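PDB 5K87: 2-methyl-aconitate isomerase from Shewanella oneidensis, which catalyses the cis-trans isomerization of 2-methyl-aconitate in the 2-methylcitrate cycle II, the route by which the bacterium degrades propionate. Local coordinates for residues Q32-A37 and D46-R51; V139-A144 and I150-P155; K254-R259 and D273-R278; K299-E304 and S359-V364. The protein carries 1 engineered substitution. One frame throughout, in Å; residues are numbered along the deposited sequence. Where two conformers were deposited one is given.

Contact 1 of 4, residues Q32-A37 and D46-R51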
loop_
_atom_site.group_PDB
_atom_site.type_symbol
_atom_site.label_atom_id
_atom_site.label_comp_id
_atom_site.label_asym_id
_atom_site.label_seq_id
_atom_site.Cartn_x
_atom_site.Cartn_y
_atom_site.Cartn_z
ATOM N N GLN A 32 20.637 -17.600 0.113
ATOM C CA GLN A 32 21.893 -17.440 0.847
ATOM C C GLN A 32 22.022 -16.113 1.603
ATOM O O GLN A 32 22.887 -15.974 2.471
ATOM C CB GLN A 32 23.098 -17.642 -0.075
ATOM C CG GLN A 32 23.322 -16.502 -1.043
ATOM C CD GLN A 32 24.286 -16.857 -2.155
ATOM O OE1 GLN A 32 25.494 -16.677 -2.022
ATOM N NE2 GLN A 32 23.751 -17.357 -3.265
ATOM N N ASP A 33 21.180 -15.141 1.275
ATOM C CA ASP A 33 21.198 -13.854 1.968
ATOM C C ASP A 33 20.376 -13.869 3.255
ATOM O O ASP A 33 20.478 -12.957 4.072
ATOM C CB ASP A 33 20.693 -12.748 1.044
ATOM C CG ASP A 33 21.644 -12.466 -0.105
ATOM O OD1 ASP A 33 22.866 -12.672 0.071
ATOM O OD2 ASP A 33 21.180 -12.023 -1.176
ATOM N N LEU A 34 19.558 -14.896 3.437
ATOM C CA LEU A 34 18.718 -14.977 4.628
ATOM C C LEU A 34 19.538 -15.370 5.843
ATOM O O LEU A 34 20.550 -16.059 5.708
ATOM C CB LEU A 34 17.615 -16.014 4.419
ATOM C CG LEU A 34 16.599 -15.708 3.317
ATOM C CD1 LEU A 34 15.660 -16.888 3.114
ATOM C CD2 LEU A 34 15.825 -14.435 3.654
ATOM N N PRO A 35 19.100 -14.938 7.035
ATOM C CA PRO A 35 19.726 -15.451 8.258
ATOM C C PRO A 35 19.697 -16.980 8.267
ATOM O O PRO A 35 18.762 -17.577 7.733
ATOM C CB PRO A 35 18.827 -14.895 9.370
ATOM C CG PRO A 35 18.204 -13.673 8.780
ATOM C CD PRO A 35 18.017 -13.980 7.319
ATOM N N GLU A 36 20.711 -17.598 8.862
ATOM C CA GLU A 36 20.864 -19.044 8.837
ATOM C C GLU A 36 19.580 -19.794 9.192
ATOM O O GLU A 36 19.180 -20.717 8.480
ATOM C CB GLU A 36 21.992 -19.458 9.787
ATOM C CG GLU A 36 22.340 -20.935 9.724
ATOM C CD GLU A 36 23.489 -21.307 10.646
ATOM O OE1 GLU A 36 23.718 -22.517 10.854
ATOM O OE2 GLU A 36 24.163 -20.391 11.164
ATOM N N ALA A 37 18.925 -19.380 10.272
ATOM C CA ALA A 37 17.708 -20.049 10.727
ATOM C C ALA A 37 16.584 -20.009 9.695
ATOM O O ALA A 37 15.723 -20.883 9.680
ATOM C CB ALA A 37 17.232 -19.450 12.040
ATOM N N ASP A 46 9.266 -17.804 8.509
ATOM C CA ASP A 46 7.958 -17.172 8.481
ATOM C C ASP A 46 7.945 -15.906 9.326
ATOM O O ASP A 46 7.398 -14.891 8.913
ATOM C CB ASP A 46 6.863 -18.123 8.966
ATOM C CG ASP A 46 6.590 -19.257 8.002
ATOM O OD1 ASP A 46 7.084 -19.236 6.857
ATOM O OD2 ASP A 46 5.839 -20.188 8.389
ATOM N N ALA A 47 8.563 -15.957 10.503
ATOM C CA ALA A 47 8.605 -14.793 11.382
ATOM C C ALA A 47 9.346 -13.622 10.733
ATOM O O ALA A 47 8.934 -12.468 10.865
ATOM C CB ALA A 47 9.249 -15.145 12.709
ATOM N N LEU A 48 10.448 -13.922 10.053
ATOM C CA LEU A 48 11.219 -12.894 9.365
ATOM C C LEU A 48 10.373 -12.238 8.282
ATOM O O LEU A 48 10.281 -11.010 8.205
ATOM C CB LEU A 48 12.476 -13.495 8.741
ATOM C CG LEU A 48 13.261 -12.562 7.820
ATOM C CD1 LEU A 48 13.770 -11.366 8.592
ATOM C CD2 LEU A 48 14.400 -13.325 7.171
ATOM N N LEU A 49 9.726 -13.054 7.462
ATOM C CA LEU A 49 8.953 -12.533 6.344
ATOM C C LEU A 49 7.751 -11.734 6.833
ATOM O O LEU A 49 7.414 -10.696 6.269
ATOM C CB LEU A 49 8.513 -13.666 5.424
ATOM C CG LEU A 49 9.672 -14.407 4.755
ATOM C CD1 LEU A 49 9.183 -15.552 3.911
ATOM C CD2 LEU A 49 10.469 -13.459 3.911
ATOM N N LEU A 50 7.090 -12.221 7.879
ATOM C CA LEU A 50 5.997 -11.469 8.483
ATOM C C LEU A 50 6.452 -10.079 8.910
ATOM O O LEU A 50 5.782 -9.076 8.615
ATOM C CB LEU A 50 5.423 -12.232 9.680
ATOM C CG LEU A 50 4.507 -13.409 9.334
ATOM C CD1 LEU A 50 4.413 -14.362 10.522
ATOM C CD2 LEU A 50 3.119 -12.922 8.952
ATOM N N ARG A 51 7.590 -9.998 9.578
ATOM C CA ARG A 51 8.055 -8.722 10.082
ATOM C C ARG A 51 8.518 -7.804 8.956
ATOM O O ARG A 51 8.315 -6.598 9.021
ATOM C CB ARG A 51 9.172 -8.942 11.100
ATOM C CG ARG A 51 9.458 -7.734 11.954
ATOM C CD ARG A 51 8.243 -7.329 12.781
ATOM N NE ARG A 51 8.478 -6.039 13.411
ATOM C CZ ARG A 51 8.307 -4.877 12.796
ATOM N NH1 ARG A 51 7.876 -4.846 11.535
ATOM N NH2 ARG A 51 8.545 -3.750 13.443
#
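Leu48, projecting from the helix segment 46-51, is the residue that meets Leu34 and Pro35 of the loop 32-37, and the whole contact is apolar, burying about 102 Å² in all. The segment opens within the helix, its first turn closed by the bond from Leu50 N to Asp46 O at 2.9 Å. Two residues on from Asp46, Leu48 sends its side chain toward the loop. CG, anti to the backbone N (chi1 171°), carries the fork toward the loop, and chi2 (62°) sets its CD2 methyl against both partners. That methyl comes to the CD side of the proline ring, with Pro35 CD to Leu48 CD2 at 3.7 Å, and Pro35 CG lies a little farther from Leu48 CD2, at 4.1 Å. Leu34 reaches in at a slant with its own CD2 methyl, 4.0 Å from Leu48 CD2. At the end of the segment Arg51, in the conformer given, packs on Phe174 of the second subunit. The contact folds the loop between strand 24-30 and helix 43-53 back onto that helix; Leu34 also rests on Phe29 of strand 24-30 and Ile78 of strand 75-81, and Leu48 on Val396 of strand 393-396, while Leu49, next along, touches Phe29 and Thr76 of the first two strands.

Contact 2 of 4, residues V139-A144 and I150-P155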
loop_
_atom_site.group_PDB
_atom_site.type_symbol
_atom_site.label_atom_id
_atom_site.label_comp_id
_atom_site.label_asym_id
_atom_site.label_seq_id
_atom_site.Cartn_x
_atom_site.Cartn_y
_atom_site.Cartn_z
ATOM N N VAL A 139 14.832 -18.373 -18.900
ATOM C CA VAL A 139 15.028 -18.838 -17.533
ATOM C C VAL A 139 14.049 -19.960 -17.243
ATOM O O VAL A 139 12.828 -19.776 -17.351
ATOM C CB VAL A 139 14.825 -17.698 -16.514
ATOM C CG1 VAL A 139 15.074 -18.204 -15.108
ATOM C CG2 VAL A 139 15.755 -16.540 -16.827
ATOM N N ARG A 140 14.585 -21.118 -16.875
ATOM C CA ARG A 140 13.772 -22.285 -16.568
ATOM C C ARG A 140 13.561 -22.342 -15.061
ATOM O O ARG A 140 14.484 -22.624 -14.294
ATOM C CB ARG A 140 14.458 -23.553 -17.086
ATOM C CG ARG A 140 14.761 -23.505 -18.596
ATOM C CD ARG A 140 15.801 -24.547 -19.014
ATOM N NE ARG A 140 17.069 -24.328 -18.328
ATOM C CZ ARG A 140 18.085 -25.185 -18.331
ATOM N NH1 ARG A 140 17.988 -26.335 -18.986
ATOM N NH2 ARG A 140 19.192 -24.896 -17.663
ATOM N N ILE A 141 12.345 -22.018 -14.638
ATOM C CA ILE A 141 12.044 -21.869 -13.220
ATOM C C ILE A 141 11.379 -23.125 -12.686
ATOM O O ILE A 141 10.406 -23.609 -13.264
ATOM C CB ILE A 141 11.098 -20.672 -12.986
ATOM C CG1 ILE A 141 11.722 -19.373 -13.506
ATOM C CG2 ILE A 141 10.775 -20.542 -11.515
ATOM C CD1 ILE A 141 10.729 -18.255 -13.713
ATOM N N TRP A 142 11.902 -23.655 -11.590
ATOM C CA TRP A 142 11.225 -24.710 -10.853
ATOM C C TRP A 142 10.378 -24.043 -9.783
ATOM O O TRP A 142 10.897 -23.447 -8.832
ATOM C CB TRP A 142 12.229 -25.672 -10.224
ATOM C CG TRP A 142 11.590 -26.747 -9.395
ATOM C CD1 TRP A 142 11.716 -26.927 -8.043
ATOM C CD2 TRP A 142 10.727 -27.791 -9.862
ATOM N NE1 TRP A 142 10.986 -28.024 -7.646
ATOM C CE2 TRP A 142 10.368 -28.564 -8.737
ATOM C CE3 TRP A 142 10.224 -28.142 -11.119
ATOM C CZ2 TRP A 142 9.531 -29.679 -8.841
ATOM C CZ3 TRP A 142 9.381 -29.249 -11.213
ATOM C CH2 TRP A 142 9.052 -30.001 -10.079
ATOM N N GLN A 143 9.068 -24.109 -9.974
ATOM C CA GLN A 143 8.117 -23.564 -9.021
ATOM C C GLN A 143 8.012 -24.580 -7.895
ATOM O O GLN A 143 7.388 -25.630 -8.053
ATOM C CB GLN A 143 6.766 -23.310 -9.694
ATOM C CG GLN A 143 6.061 -22.063 -9.169
ATOM C CD GLN A 143 5.904 -22.102 -7.666
ATOM O OE1 GLN A 143 5.605 -23.147 -7.091
ATOM N NE2 GLN A 143 6.138 -20.970 -7.012
ATOM N N ALA A 144 8.655 -24.280 -6.774
ATOM C CA ALA A 144 8.810 -25.249 -5.707
ATOM C C ALA A 144 7.612 -25.357 -4.772
ATOM O O ALA A 144 7.523 -26.322 -4.010
ATOM C CB ALA A 144 10.088 -24.963 -4.920
ATOM N N ILE A 150 8.077 -23.384 -15.005
ATOM C CA ILE A 150 7.618 -22.156 -15.645
ATOM C C ILE A 150 8.811 -21.529 -16.350
ATOM O O ILE A 150 9.916 -21.546 -15.822
ATOM C CB ILE A 150 7.028 -21.178 -14.632
ATOM C CG1 ILE A 150 5.865 -21.825 -13.887
ATOM C CG2 ILE A 150 6.599 -19.913 -15.331
ATOM C CD1 ILE A 150 5.449 -21.057 -12.680
ATOM N N ILE A 151 8.607 -21.027 -17.562
ATOM C CA ILE A 151 9.680 -20.419 -18.336
ATOM C C ILE A 151 9.475 -18.909 -18.401
ATOM O O ILE A 151 8.355 -18.441 -18.623
ATOM C CB ILE A 151 9.684 -20.968 -19.773
ATOM C CG1 ILE A 151 9.716 -22.502 -19.778
ATOM C CG2 ILE A 151 10.827 -20.380 -20.567
ATOM C CD1 ILE A 151 10.953 -23.104 -19.156
ATOM N N ALA A 152 10.545 -18.142 -18.198
ATOM C CA ALA A 152 10.482 -16.699 -18.404
ATOM C C ALA A 152 11.512 -16.292 -19.444
ATOM O O ALA A 152 12.697 -16.578 -19.282
ATOM C CB ALA A 152 10.730 -15.961 -17.106
ATOM N N HIS A 153 11.063 -15.652 -20.517
ATOM C CA HIS A 153 11.960 -15.185 -21.568
ATOM C C HIS A 153 12.322 -13.744 -21.267
ATOM O O HIS A 153 11.570 -12.826 -21.579
ATOM C CB HIS A 153 11.303 -15.315 -22.945
ATOM C CG HIS A 153 10.880 -16.710 -23.276
ATOM N ND1 HIS A 153 11.769 -17.682 -23.682
ATOM C CD2 HIS A 153 9.662 -17.298 -23.253
ATOM C CE1 HIS A 153 11.113 -18.808 -23.905
ATOM N NE2 HIS A 153 9.835 -18.602 -23.648
ATOM N N VAL A 154 13.475 -13.556 -20.639
ATOM C CA VAL A 154 13.862 -12.239 -20.151
ATOM C C VAL A 154 14.821 -11.566 -21.124
ATOM O O VAL A 154 15.855 -12.135 -21.455
ATOM C CB VAL A 154 14.516 -12.335 -18.766
ATOM C CG1 VAL A 154 14.861 -10.950 -18.234
ATOM C CG2 VAL A 154 13.604 -13.096 -17.798
ATOM N N PRO A 155 14.486 -10.353 -21.573
ATOM C CA PRO A 155 15.387 -9.663 -22.503
ATOM C C PRO A 155 16.655 -9.174 -21.813
ATOM O O PRO A 155 16.624 -8.740 -20.651
ATOM C CB PRO A 155 14.546 -8.488 -22.998
ATOM C CG PRO A 155 13.586 -8.215 -21.872
ATOM C CD PRO A 155 13.271 -9.569 -21.284
#
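Val139 and Ile141 each exchange a pair of backbone hydrogen bonds with the antiparallel segment 150-155, Val139 with Ala152 and Ile141 with Ile150. In the first pair Val139 N to Ala152 O measures 2.8 Å and is almost straight (170°); in the second, Ile141 N to Ile150 O is shorter, 2.7 Å, and more bent (154°). Between them sits the non-hydrogen-bonded pair Arg140 and Ile151, where Ile151 CA adds a C-H...O contact of 3.4 Å to Val139 O. The short bond brings side chain against backbone too: Ile141 CB stands 3.2 Å from Ile150 O.

The apolar contacts fall on two faces. On the buried one, Ile141 CD1 touches Ala152 CB at 4.1 Å, the CG2 methyls of Val139 and Val154 meet at a slant, and Ile150 CD1 lies alongside Gln143, 3.7 Å from Gln143 CG. On the other face Ile151 bends at chi2 (-63°), which turns CD1 back beside the aliphatic part of Arg140, 3.9 Å from Arg140 CG.

Polar ends look elsewhere: the Arg140 guanidinium makes a salt bridge with Asp88, and the Gln143 amide bonds to Asn145 and to Ile146 N in the turn.

This is a beta hairpin, strands 135-143 and 148-157, whose buried face packs on helix 113-122, consistent with the strand-wrapped central helix of the diaminopimelate epimerase fold. Its turn end approaches the active site: the side chain of Gln143 is about 7 Å from that of Cys109, the inferred proton donor/acceptor.

Contact 3 of 4, residues K254-R259 and D273-R278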
loop_
_atom_site.group_PDB
_atom_site.type_symbol
_atom_site.label_atom_id
_atom_site.label_comp_id
_atom_site.label_asym_id
_atom_site.label_seq_id
_atom_site.Cartn_x
_atom_site.Cartn_y
_atom_site.Cartn_z
ATOM N N LYS A 254 -20.679 -14.475 1.402
ATOM C CA LYS A 254 -21.281 -15.436 0.489
ATOM C C LYS A 254 -20.215 -16.108 -0.374
ATOM O O LYS A 254 -20.186 -17.334 -0.492
ATOM C CB LYS A 254 -22.343 -14.766 -0.380
ATOM C CG LYS A 254 -23.097 -15.718 -1.299
ATOM C CD LYS A 254 -24.220 -14.968 -2.003
ATOM C CE LYS A 254 -24.979 -15.854 -2.973
ATOM N NZ LYS A 254 -26.022 -15.065 -3.693
ATOM N N PHE A 255 -19.327 -15.308 -0.964
ATOM C CA PHE A 255 -18.225 -15.862 -1.747
ATOM C C PHE A 255 -17.392 -16.835 -0.932
ATOM O O PHE A 255 -16.996 -17.885 -1.436
ATOM C CB PHE A 255 -17.318 -14.757 -2.285
ATOM C CG PHE A 255 -17.795 -14.150 -3.567
ATOM C CD1 PHE A 255 -17.841 -14.901 -4.729
ATOM C CD2 PHE A 255 -18.152 -12.817 -3.622
ATOM C CE1 PHE A 255 -18.266 -14.337 -5.916
ATOM C CE2 PHE A 255 -18.573 -12.243 -4.804
ATOM C CZ PHE A 255 -18.639 -13.005 -5.953
ATOM N N GLU A 256 -17.139 -16.497 0.327
ATOM C CA GLU A 256 -16.315 -17.357 1.158
ATOM C C GLU A 256 -16.981 -18.708 1.435
ATOM O O GLU A 256 -16.313 -19.737 1.428
ATOM C CB GLU A 256 -15.883 -16.645 2.443
ATOM C CG GLU A 256 -15.022 -17.512 3.374
ATOM C CD GLU A 256 -13.744 -18.066 2.735
ATOM O OE1 GLU A 256 -13.282 -17.570 1.682
ATOM O OE2 GLU A 256 -13.179 -19.015 3.312
ATOM N N THR A 257 -18.290 -18.696 1.685
ATOM C CA THR A 257 -19.017 -19.944 1.914
ATOM C C THR A 257 -19.010 -20.816 0.658
ATOM O O THR A 257 -18.816 -22.025 0.738
ATOM C CB THR A 257 -20.463 -19.695 2.393
ATOM O OG1 THR A 257 -20.443 -18.895 3.584
ATOM C CG2 THR A 257 -21.151 -21.019 2.695
ATOM N N ILE A 258 -19.200 -20.197 -0.502
ATOM C CA ILE A 258 -19.159 -20.926 -1.759
ATOM C C ILE A 258 -17.755 -21.498 -1.996
ATOM O O ILE A 258 -17.608 -22.655 -2.394
ATOM C CB ILE A 258 -19.609 -20.062 -2.945
ATOM C CG1 ILE A 258 -21.050 -19.582 -2.733
ATOM C CG2 ILE A 258 -19.522 -20.869 -4.222
ATOM C CD1 ILE A 258 -21.487 -18.489 -3.693
ATOM N N ARG A 259 -16.728 -20.688 -1.729
ATOM C CA ARG A 259 -15.343 -21.129 -1.880
ATOM C C ARG A 259 -15.051 -22.344 -0.991
ATOM O O ARG A 259 -14.419 -23.304 -1.424
ATOM C CB ARG A 259 -14.369 -19.987 -1.572
ATOM C CG ARG A 259 -12.926 -20.272 -1.984
ATOM C CD ARG A 259 -11.959 -19.203 -1.451
ATOM N NE ARG A 259 -11.792 -19.329 -0.010
ATOM C CZ ARG A 259 -10.889 -20.106 0.577
ATOM N NH1 ARG A 259 -10.009 -20.808 -0.129
ATOM N NH2 ARG A 259 -10.859 -20.168 1.896
ATOM N N ASP A 273 -14.871 -26.523 7.769
ATOM C CA ASP A 273 -14.244 -25.516 8.621
ATOM C C ASP A 273 -12.784 -25.250 8.285
ATOM O O ASP A 273 -12.229 -24.244 8.722
ATOM C CB ASP A 273 -14.302 -25.942 10.089
ATOM C CG ASP A 273 -15.675 -25.812 10.694
ATOM O OD1 ASP A 273 -16.636 -25.486 9.969
ATOM O OD2 ASP A 273 -15.786 -26.050 11.916
ATOM N N GLU A 274 -12.158 -26.152 7.533
ATOM C CA GLU A 274 -10.753 -25.993 7.162
ATOM C C GLU A 274 -10.535 -24.769 6.280
ATOM O O GLU A 274 -9.420 -24.262 6.173
ATOM C CB GLU A 274 -10.248 -27.229 6.420
ATOM C CG GLU A 274 -10.070 -28.458 7.279
ATOM C CD GLU A 274 -9.488 -29.616 6.486
ATOM O OE1 GLU A 274 -8.340 -29.488 6.008
ATOM O OE2 GLU A 274 -10.190 -30.631 6.324
ATOM N N ALA A 275 -11.597 -24.278 5.649
ATOM C CA ALA A 275 -11.441 -23.153 4.735
ATOM C C ALA A 275 -11.014 -21.879 5.454
ATOM O O ALA A 275 -10.410 -20.999 4.846
ATOM C CB ALA A 275 -12.714 -22.920 3.945
ATOM N N ALA A 276 -11.311 -21.786 6.748
ATOM C CA ALA A 276 -10.938 -20.606 7.516
ATOM C C ALA A 276 -9.428 -20.392 7.541
ATOM O O ALA A 276 -8.956 -19.264 7.420
ATOM C CB ALA A 276 -11.491 -20.689 8.936
ATOM N N SER A 277 -8.678 -21.476 7.696
ATOM C CA SER A 277 -7.231 -21.379 7.768
ATOM C C SER A 277 -6.590 -21.486 6.387
ATOM O O SER A 277 -5.471 -21.011 6.182
ATOM C CB SER A 277 -6.663 -22.438 8.722
ATOM O OG SER A 277 -6.982 -22.122 10.076
ATOM N N ARG A 278 -7.308 -22.092 5.445
ATOM C CA ARG A 278 -6.798 -22.315 4.094
ATOM C C ARG A 278 -7.419 -21.272 3.161
ATOM O O ARG A 278 -8.343 -21.570 2.404
ATOM C CB ARG A 278 -7.162 -23.732 3.639
ATOM C CG ARG A 278 -6.506 -24.189 2.345
ATOM C CD ARG A 278 -7.232 -25.391 1.752
ATOM N NE ARG A 278 -6.590 -25.872 0.533
ATOM C CZ ARG A 278 -5.816 -26.951 0.476
ATOM N NH1 ARG A 278 -5.264 -27.315 -0.673
ATOM N NH2 ARG A 278 -5.601 -27.670 1.569
#
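The carbonyl O of Arg278 is gripped end-on by both terminal nitrogens of Arg259, at 2.9 Å from Arg259 NH2 and 3.1 Å from Arg259 NH1. Neither bond is straight, as expected when one oxygen is shared in a fork. NH1 approaches in the plane of the carbonyl, whereas NH2 is tilted 34° from it. The oxygen itself lies close to the guanidinium plane, at the edge of the group.

A second grip fixes that plane from the side. Glu256, one turn earlier on the same helix, forms a side-on salt bridge in which Arg259 NE reaches Glu256 OE1 at 2.9 Å and Arg259 NH2 reaches Glu256 OE2 at 3.0 Å. OE2 is met through its syn lone pair; OE1 is also approached on the syn side, but from out of the carboxylate plane. Both side chains leave the helix with CG anti to the backbone N and then bend, Arg259 at chi3 (72°), so that the two flat groups meet beside the helix. Ala275 completes the contact, its CB 3.9 Å from Arg259 NH2.

The ends of the pair have further partners: Gln279 NE2 bonds Glu256 OE2, and Arg259 NH1 bonds the carbonyl of Pro282, next to the substrate-binding Lys283. A methionine in place of Arg259 would probably leave the Arg278 carbonyl without these two donors and the Glu256 carboxylate without its countercharge. The contact thus ties helix 249-266 to the loop before strand 283-288 through the guanidinium of the buried Arg259, whose positive charge the carboxylate probably offsets.

Contact 4 of 4, residues K299-E304 and S359-V364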
loop_
_atom_site.group_PDB
_atom_site.type_symbol
_atom_site.label_atom_id
_atom_site.label_comp_id
_atom_site.label_asym_id
_atom_site.label_seq_id
_atom_site.Cartn_x
_atom_site.Cartn_y
_atom_site.Cartn_z
ATOM N N LYS A 299 -10.757 3.693 -18.605
ATOM C CA LYS A 299 -10.767 3.262 -20.002
ATOM C C LYS A 299 -11.924 2.318 -20.302
ATOM O O LYS A 299 -12.245 1.432 -19.508
ATOM C CB LYS A 299 -9.455 2.569 -20.375
ATOM C CG LYS A 299 -8.254 3.486 -20.510
ATOM C CD LYS A 299 -7.076 2.714 -21.090
ATOM C CE LYS A 299 -5.776 3.491 -20.985
ATOM N NZ LYS A 299 -4.600 2.619 -21.279
ATOM N N THR A 300 -12.542 2.498 -21.462
ATOM C CA THR A 300 -13.603 1.602 -21.882
ATOM C C THR A 300 -13.034 0.296 -22.411
ATOM O O THR A 300 -12.147 0.291 -23.264
ATOM C CB THR A 300 -14.488 2.241 -22.965
ATOM O OG1 THR A 300 -15.094 3.429 -22.441
ATOM C CG2 THR A 300 -15.581 1.274 -23.398
ATOM N N VAL A 301 -13.537 -0.812 -21.876
ATOM C CA VAL A 301 -13.294 -2.119 -22.456
ATOM C C VAL A 301 -14.540 -2.461 -23.257
ATOM O O VAL A 301 -15.613 -2.639 -22.693
ATOM C CB VAL A 301 -13.079 -3.180 -21.359
ATOM C CG1 VAL A 301 -12.881 -4.554 -21.974
ATOM C CG2 VAL A 301 -11.880 -2.814 -20.491
ATOM N N ALA A 302 -14.400 -2.527 -24.576
ATOM C CA ALA A 302 -15.524 -2.844 -25.446
ATOM C C ALA A 302 -15.789 -4.346 -25.450
ATOM O O ALA A 302 -14.861 -5.140 -25.340
ATOM C CB ALA A 302 -15.244 -2.348 -26.864
ATOM N N ALA A 303 -17.052 -4.738 -25.589
ATOM C CA ALA A 303 -17.392 -6.156 -25.653
ATOM C C ALA A 303 -16.584 -6.858 -26.743
ATOM O O ALA A 303 -16.131 -7.987 -26.566
ATOM C CB ALA A 303 -18.883 -6.335 -25.888
ATOM N N GLU A 304 -16.374 -6.158 -27.855
ATOM C CA GLU A 304 -15.622 -6.693 -28.985
ATOM C C GLU A 304 -14.147 -6.917 -28.667
ATOM O O GLU A 304 -13.455 -7.641 -29.387
ATOM C CB GLU A 304 -15.742 -5.758 -30.197
ATOM C CG GLU A 304 -17.143 -5.651 -30.790
ATOM C CD GLU A 304 -18.108 -4.858 -29.919
ATOM O OE1 GLU A 304 -17.648 -4.003 -29.129
ATOM O OE2 GLU A 304 -19.330 -5.096 -30.027
ATOM N N SER A 359 -9.268 -4.173 -14.240
ATOM C CA SER A 359 -8.310 -3.171 -14.707
ATOM C C SER A 359 -8.141 -3.109 -16.226
ATOM O O SER A 359 -7.340 -2.312 -16.714
ATOM C CB SER A 359 -6.936 -3.397 -14.058
ATOM O OG SER A 359 -6.960 -3.054 -12.683
ATOM N N GLY A 360 -8.880 -3.935 -16.965
ATOM C CA GLY A 360 -8.714 -3.994 -18.409
ATOM C C GLY A 360 -8.711 -5.423 -18.898
ATOM O O GLY A 360 -9.531 -6.234 -18.461
ATOM N N THR A 361 -7.798 -5.753 -19.799
ATOM C CA THR A 361 -7.841 -7.073 -20.417
ATOM C C THR A 361 -6.520 -7.816 -20.267
ATOM O O THR A 361 -5.487 -7.213 -19.982
ATOM C CB THR A 361 -8.226 -7.005 -21.910
ATOM O OG1 THR A 361 -7.117 -6.513 -22.666
ATOM C CG2 THR A 361 -9.422 -6.093 -22.120
ATOM N N LEU A 362 -6.573 -9.131 -20.448
ATOM C CA LEU A 362 -5.389 -9.978 -20.382
ATOM C C LEU A 362 -5.597 -11.128 -21.354
ATOM O O LEU A 362 -6.632 -11.798 -21.315
ATOM C CB LEU A 362 -5.198 -10.504 -18.950
ATOM C CG LEU A 362 -3.876 -11.151 -18.526
ATOM C CD1 LEU A 362 -3.783 -11.143 -17.003
ATOM C CD2 LEU A 362 -3.706 -12.565 -19.054
ATOM N N ARG A 363 -4.628 -11.345 -22.235
ATOM C CA ARG A 363 -4.668 -12.456 -23.183
ATOM C C ARG A 363 -3.820 -13.612 -22.666
ATOM O O ARG A 363 -2.646 -13.438 -22.311
ATOM C CB ARG A 363 -4.137 -12.020 -24.550
ATOM C CG ARG A 363 -4.226 -13.108 -25.603
ATOM C CD ARG A 363 -3.571 -12.672 -26.906
ATOM N NE ARG A 363 -3.830 -13.610 -27.998
ATOM C CZ ARG A 363 -3.096 -14.692 -28.245
ATOM N NH1 ARG A 363 -3.404 -15.486 -29.263
ATOM N NH2 ARG A 363 -2.055 -14.983 -27.474
ATOM N N VAL A 364 -4.413 -14.795 -22.629
ATOM C CA VAL A 364 -3.718 -16.000 -22.214
ATOM C C VAL A 364 -3.981 -17.082 -23.253
ATOM O O VAL A 364 -5.114 -17.247 -23.718
ATOM C CB VAL A 364 -4.157 -16.454 -20.794
ATOM C CG1 VAL A 364 -5.687 -16.574 -20.690
ATOM C CG2 VAL A 364 -3.474 -17.749 -20.412
#
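A short two-stranded antiparallel element, 293-294 with 300-301, lies against the start of strand 360-371 here, and Val301 is the residue that packs on Gly360 and Thr361. The contact is one of methyl groups and a bare backbone. With CG1 anti to the backbone N (chi1 178°), the two branches of Val301 divide the work: CG2 rests on the glycine, 4.0 Å from Gly360 CA, while CG1 meets the methyl of the threonine, Val301 CG1 to Thr361 CG2 at 3.8 Å. The side chains of Val301 and Thr361 point in opposite directions as they pass. At the backbone angles of Gly360 (phi 136°) a beta carbon would be pressed against the carbonyl O of Ser359, so it is the path of the chain, not the valine, that argues against a side chain here. Thr361 offers only its methyl across the contact; its hydroxyl OG1 is bonded to Arg354 NH1. Val301 and Thr361 both lean on Val306 as well, and Val301 pairs through its backbone with Tyr293. Strand 360-371 is itself hydrogen-bonded to strand 352-357, and Ser359, just before it, packs on Tyr59 of the second subunit.

How the contacts relate
Contact 2 is the largest and lies nearest the centre of the chain, a hairpin joined by backbone bonds with apolar side chains turned inward. Contacts 1 and 4 are small, buried patches of methyl groups that lay a loop or a short strand on a regular element; their centres are about 40 Å apart, on opposite sides of the chain's centre. Contact 3 differs in chemistry, a partly buried, charged clasp of a helix onto a loop. Strand pairing links contacts 2 and 4, running from 148-157 through 179-184 and 374-391 to 360-371. Contact 2 approaches Cys109, the inferred proton donor/acceptor, and contact 3 the substrate-binding Lys283, whereas contact 1 is away from the known sites.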